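Local coordinates for protein importin subunit beta-1 (Saccharomyces cerevisiae, PDB 5OWU) that carries proteins into the nucleus as the importin beta subunit, associating with importin alpha, which recognises the classical nuclear localization signal of the cargo, at residues A[70-75]-A[738-743]; A[756-761]-A[776-781]. All coordinates share one frame; numbering follows the deposited sequence. Where two conformers were deposited one is given.

Contact 1: residues A[70-75]-A[738-743]; sequences VSKDSV and NGTLEA
The flat carboxamide of N738 is approached from one side and obliquely by the end of K72, which lies beside it and points the same way, while the hydroxyl of T740, two residues on from N738, sits over that same face. The meeting illustrates how a HEAT-repeat superhelix can curl back on itself: residues 70-75 lead into helix 74-87 in the importin N-terminal region, residues 738-743 open helix 741-764 in HEAT 17, and more than 660 residues separate them. K72 NZ lies 3.9 Å from the atom modelled as N738 ND2, but N738 is modelled in two conformers and its amide is probably turned over, so the detail there is doubtful. The lysine reaches over through a bend at chi3 (72°) in an otherwise extended chain, which also brings its CE to 4.3 Å from T740 OG1. On the other flank S74 contributes little, one of its two conformers placing OG 4.5 Å from N738 CA. No hydrogen bond or salt bridge joins the two segments. K72 NZ and E742 OE2, 6.0 Å apart, carry opposite charges and may attract one another weakly at this range. Such a surface touch, burying only 141 Å² over both sides, is light, and its definite polar bonds lie within the N-terminal segment. There D73 is the N-cap of helix 74-87, and its backbone oxygen also bonds T77 OG1. The second flat group, the D73 carboxylate, takes the capping bond on one face: V75 N reaches D73 OD1 at 2.9 Å, coming from 64° out of the carboxylate plane.

Contact 2: residues A[756-761]-A[776-781]; sequences DAYVGI and VGTIFQ
With CG anti to its carbonyl carbon (chi1 -71°), Y758 swings its ring out from helix 741-764 toward I779, whose own CG1, set likewise (chi1 -64°), comes to lie beneath the ring. This is the packing of successive repeats in a HEAT solenoid, the helix of HEAT 17 laying an aromatic plate on helix 776-788 of HEAT 18. I779 CG1 stands 3.9 Å from the ring centroid of Y758 and only 3° off the ring normal, a CH-pi contact centred almost exactly on one face. The other branch of the isoleucine fills in beside it, CG2 lying 4.1 Å from Y758 CD2, and the two side chains slide past one another in opposite directions. Backbones approach closely here, Y758 CA and I779 CA being 7.3 Å apart. M725, C728 and L805 from helices 718-732 and 796-812 also touch the tyrosine, so its buried ring is enclosed by three helices besides its own. The phenol oxygen is satisfied by a hydrogen bond to Q732 OE1, and the NE2 of that glutamine bonds T778 O, linking the tyrosine to the backbone of the neighbouring repeat. Replacing Y758 by an alanine is likely to open a gap above I779 and to leave Q732 OE1 without its hydroxyl partner. At the far end of the ring, T778 crosses nearly perpendicular to the tyrosine, its methyl CG2 resting 3.5 Å from Y758 OH.

Both contacts draw on helix 741-764, yet they use it at different places and with different chemistry. At its start, contact 1 is a surface meeting between distant parts of the chain, polar, with no bond across it and with none of its touching residues buried. Further along, contact 2 lies within the solenoid: it joins consecutive HEAT repeats, its segments only 15 residues apart in sequence, through mostly buried, mainly apolar groups and one internally bonded hydroxyl. The areas are similar, 141 and 155 Å², so the difference lies in chemistry and burial. Their centres are 28 Å apart and their nearest atoms about 16 Å, so neither touches the other.

Contact 1: residues A[70-75]-A[738-743]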
# COMPACT_ATOMS: atom_id res chain seq x y z
N VAL A 70 15.19 21.10 0.88
CA VAL A 70 14.94 19.68 1.03
C VAL A 70 13.87 19.27 0.03
O VAL A 70 13.06 20.09 -0.42
CB VAL A 70 14.51 19.30 2.46
CG1 VAL A 70 15.67 19.46 3.43
CG2 VAL A 70 13.31 20.14 2.90
N SER A 71 13.89 17.99 -0.32
CA SER A 71 12.95 17.43 -1.28
C SER A 71 12.71 15.98 -0.91
O SER A 71 13.48 15.37 -0.17
CB SER A 71 13.47 17.54 -2.71
OG SER A 71 12.59 16.90 -3.63
N LYS A 72 11.62 15.42 -1.44
CA LYS A 72 11.43 13.98 -1.36
C LYS A 72 12.36 13.27 -2.33
O LYS A 72 13.02 12.29 -1.96
CB LYS A 72 9.97 13.62 -1.64
CG LYS A 72 9.03 13.85 -0.46
CD LYS A 72 7.67 13.20 -0.67
CE LYS A 72 7.74 11.68 -0.57
NZ LYS A 72 6.42 11.03 -0.82
N ASP A 73 12.43 13.75 -3.56
CA ASP A 73 13.35 13.19 -4.54
C ASP A 73 14.78 13.26 -4.02
O ASP A 73 15.27 14.33 -3.64
CB ASP A 73 13.22 13.93 -5.87
CG ASP A 73 14.31 13.57 -6.86
OD1 ASP A 73 14.90 12.48 -6.73
OD2 ASP A 73 14.57 14.38 -7.77
N SER A 74 15.46 12.11 -3.98
CA SER A 74 16.82 12.06 -3.46
C SER A 74 17.78 12.86 -4.33
O SER A 74 18.70 13.52 -3.81
CB SER A 74 17.27 10.61 -3.34
OG SER A 74 16.34 9.86 -2.58
N VAL A 75 17.59 12.83 -5.65
CA VAL A 75 18.46 13.58 -6.55
C VAL A 75 18.32 15.08 -6.28
O VAL A 75 19.32 15.80 -6.14
CB VAL A 75 18.15 13.23 -8.01
CG1 VAL A 75 19.02 14.05 -8.96
CG2 VAL A 75 18.36 11.74 -8.26
N ASN A 738 12.14 7.60 -4.13
CA ASN A 738 12.39 7.77 -2.71
C ASN A 738 12.62 6.39 -2.09
O ASN A 738 12.74 5.38 -2.80
CB ASN A 738 11.22 8.52 -2.05
CG ASN A 738 9.92 7.74 -2.08
OD1 ASN A 738 9.91 6.54 -1.85
ND2 ASN A 738 8.82 8.43 -2.37
N GLY A 739 12.73 6.36 -0.77
CA GLY A 739 12.75 5.13 -0.01
C GLY A 739 11.37 4.70 0.46
O GLY A 739 11.22 3.62 1.04
N THR A 740 10.36 5.53 0.21
CA THR A 740 8.99 5.23 0.60
C THR A 740 8.50 3.98 -0.12
O THR A 740 9.05 3.54 -1.13
CB THR A 740 8.07 6.42 0.27
OG1 THR A 740 8.70 7.64 0.69
CG2 THR A 740 6.72 6.29 0.96
N LEU A 741 7.43 3.39 0.44
CA LEU A 741 6.84 2.20 -0.16
C LEU A 741 6.26 2.50 -1.54
O LEU A 741 6.32 1.65 -2.44
CB LEU A 741 5.76 1.65 0.76
CG LEU A 741 5.11 0.33 0.33
CD1 LEU A 741 6.14 -0.78 0.31
CD2 LEU A 741 3.95 -0.02 1.25
N GLU A 742 5.70 3.69 -1.73
CA GLU A 742 5.08 4.02 -3.01
C GLU A 742 6.10 3.99 -4.14
O GLU A 742 5.86 3.40 -5.20
CB GLU A 742 4.40 5.38 -2.93
CG GLU A 742 3.42 5.52 -1.78
CD GLU A 742 2.45 6.66 -1.97
OE1 GLU A 742 1.72 6.99 -1.00
OE2 GLU A 742 2.40 7.23 -3.08
N ALA A 743 7.26 4.61 -3.92
CA ALA A 743 8.27 4.68 -4.97
C ALA A 743 8.84 3.31 -5.29
O ALA A 743 9.00 2.96 -6.46
CB ALA A 743 9.38 5.64 -4.57

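Contact 2: residues A[756-761]-A[776-781]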
# COMPACT_ATOMS: atom_id res chain seq x y z
N ASP A 756 8.12 -7.85 -19.31
CA ASP A 756 7.17 -8.09 -20.40
C ASP A 756 7.80 -7.75 -21.75
O ASP A 756 7.72 -8.52 -22.71
CB ASP A 756 5.90 -7.25 -20.21
CG ASP A 756 5.00 -7.76 -19.10
OD1 ASP A 756 5.13 -8.94 -18.71
OD2 ASP A 756 4.15 -6.98 -18.64
N ALA A 757 8.40 -6.56 -21.84
CA ALA A 757 8.98 -6.11 -23.10
C ALA A 757 10.01 -7.10 -23.62
O ALA A 757 9.98 -7.49 -24.79
CB ALA A 757 9.60 -4.72 -22.92
N TYR A 758 10.92 -7.53 -22.75
CA TYR A 758 11.99 -8.43 -23.18
C TYR A 758 11.44 -9.79 -23.57
O TYR A 758 11.95 -10.42 -24.51
CB TYR A 758 13.05 -8.58 -22.09
CG TYR A 758 13.92 -7.35 -21.85
CD1 TYR A 758 14.09 -6.39 -22.84
CD2 TYR A 758 14.57 -7.16 -20.64
CE1 TYR A 758 14.88 -5.27 -22.63
CE2 TYR A 758 15.36 -6.05 -20.41
CZ TYR A 758 15.51 -5.11 -21.41
OH TYR A 758 16.29 -4.00 -21.20
N VAL A 759 10.43 -10.29 -22.85
CA VAL A 759 9.82 -11.56 -23.22
C VAL A 759 9.24 -11.48 -24.63
O VAL A 759 9.48 -12.34 -25.48
CB VAL A 759 8.75 -11.96 -22.19
CG1 VAL A 759 7.89 -13.13 -22.70
CG2 VAL A 759 9.41 -12.34 -20.89
N GLY A 760 8.47 -10.42 -24.88
CA GLY A 760 7.86 -10.28 -26.19
C GLY A 760 8.88 -10.11 -27.30
O GLY A 760 8.72 -10.64 -28.40
N ILE A 761 9.96 -9.38 -27.01
CA ILE A 761 10.98 -9.12 -28.03
C ILE A 761 11.73 -10.41 -28.35
O ILE A 761 11.96 -10.74 -29.52
CB ILE A 761 11.93 -8.01 -27.55
CG1 ILE A 761 11.24 -6.66 -27.69
CG2 ILE A 761 13.24 -8.01 -28.32
CD1 ILE A 761 11.95 -5.51 -26.98
N VAL A 776 21.99 -8.63 -25.47
CA VAL A 776 21.94 -9.76 -24.55
C VAL A 776 22.45 -9.36 -23.17
O VAL A 776 21.82 -9.64 -22.15
CB VAL A 776 22.72 -10.95 -25.12
CG1 VAL A 776 22.85 -12.07 -24.10
CG2 VAL A 776 22.03 -11.48 -26.37
N GLY A 777 23.61 -8.69 -23.12
CA GLY A 777 24.15 -8.27 -21.84
C GLY A 777 23.20 -7.37 -21.08
O GLY A 777 23.04 -7.50 -19.86
N THR A 778 22.56 -6.43 -21.79
CA THR A 778 21.55 -5.57 -21.17
C THR A 778 20.43 -6.40 -20.54
O THR A 778 20.01 -6.16 -19.39
CB THR A 778 20.99 -4.62 -22.23
OG1 THR A 778 21.98 -3.63 -22.54
CG2 THR A 778 19.73 -3.92 -21.75
N ILE A 779 19.92 -7.38 -21.29
CA ILE A 779 18.84 -8.21 -20.77
C ILE A 779 19.31 -8.97 -19.54
O ILE A 779 18.58 -9.09 -18.54
CB ILE A 779 18.33 -9.16 -21.87
CG1 ILE A 779 17.71 -8.33 -23.01
CG2 ILE A 779 17.30 -10.15 -21.31
CD1 ILE A 779 17.42 -9.11 -24.25
N PHE A 780 20.55 -9.45 -19.56
CA PHE A 780 21.07 -10.19 -18.41
C PHE A 780 21.24 -9.28 -17.20
O PHE A 780 21.03 -9.73 -16.07
CB PHE A 780 22.38 -10.88 -18.78
CG PHE A 780 22.21 -12.31 -19.15
CD1 PHE A 780 22.26 -13.29 -18.19
CD2 PHE A 780 21.95 -12.68 -20.47
CE1 PHE A 780 22.09 -14.62 -18.52
CE2 PHE A 780 21.78 -14.00 -20.81
CZ PHE A 780 21.84 -14.98 -19.83
N GLN A 781 21.60 -8.01 -17.41
CA GLN A 781 21.61 -7.06 -16.30
C GLN A 781 20.23 -6.95 -15.67
O GLN A 781 20.08 -6.99 -14.44
CB GLN A 781 22.09 -5.69 -16.77
CG GLN A 781 23.54 -5.65 -17.23
CD GLN A 781 23.90 -4.33 -17.90
OE1 GLN A 781 23.23 -3.31 -17.70
NE2 GLN A 781 24.95 -4.34 -18.71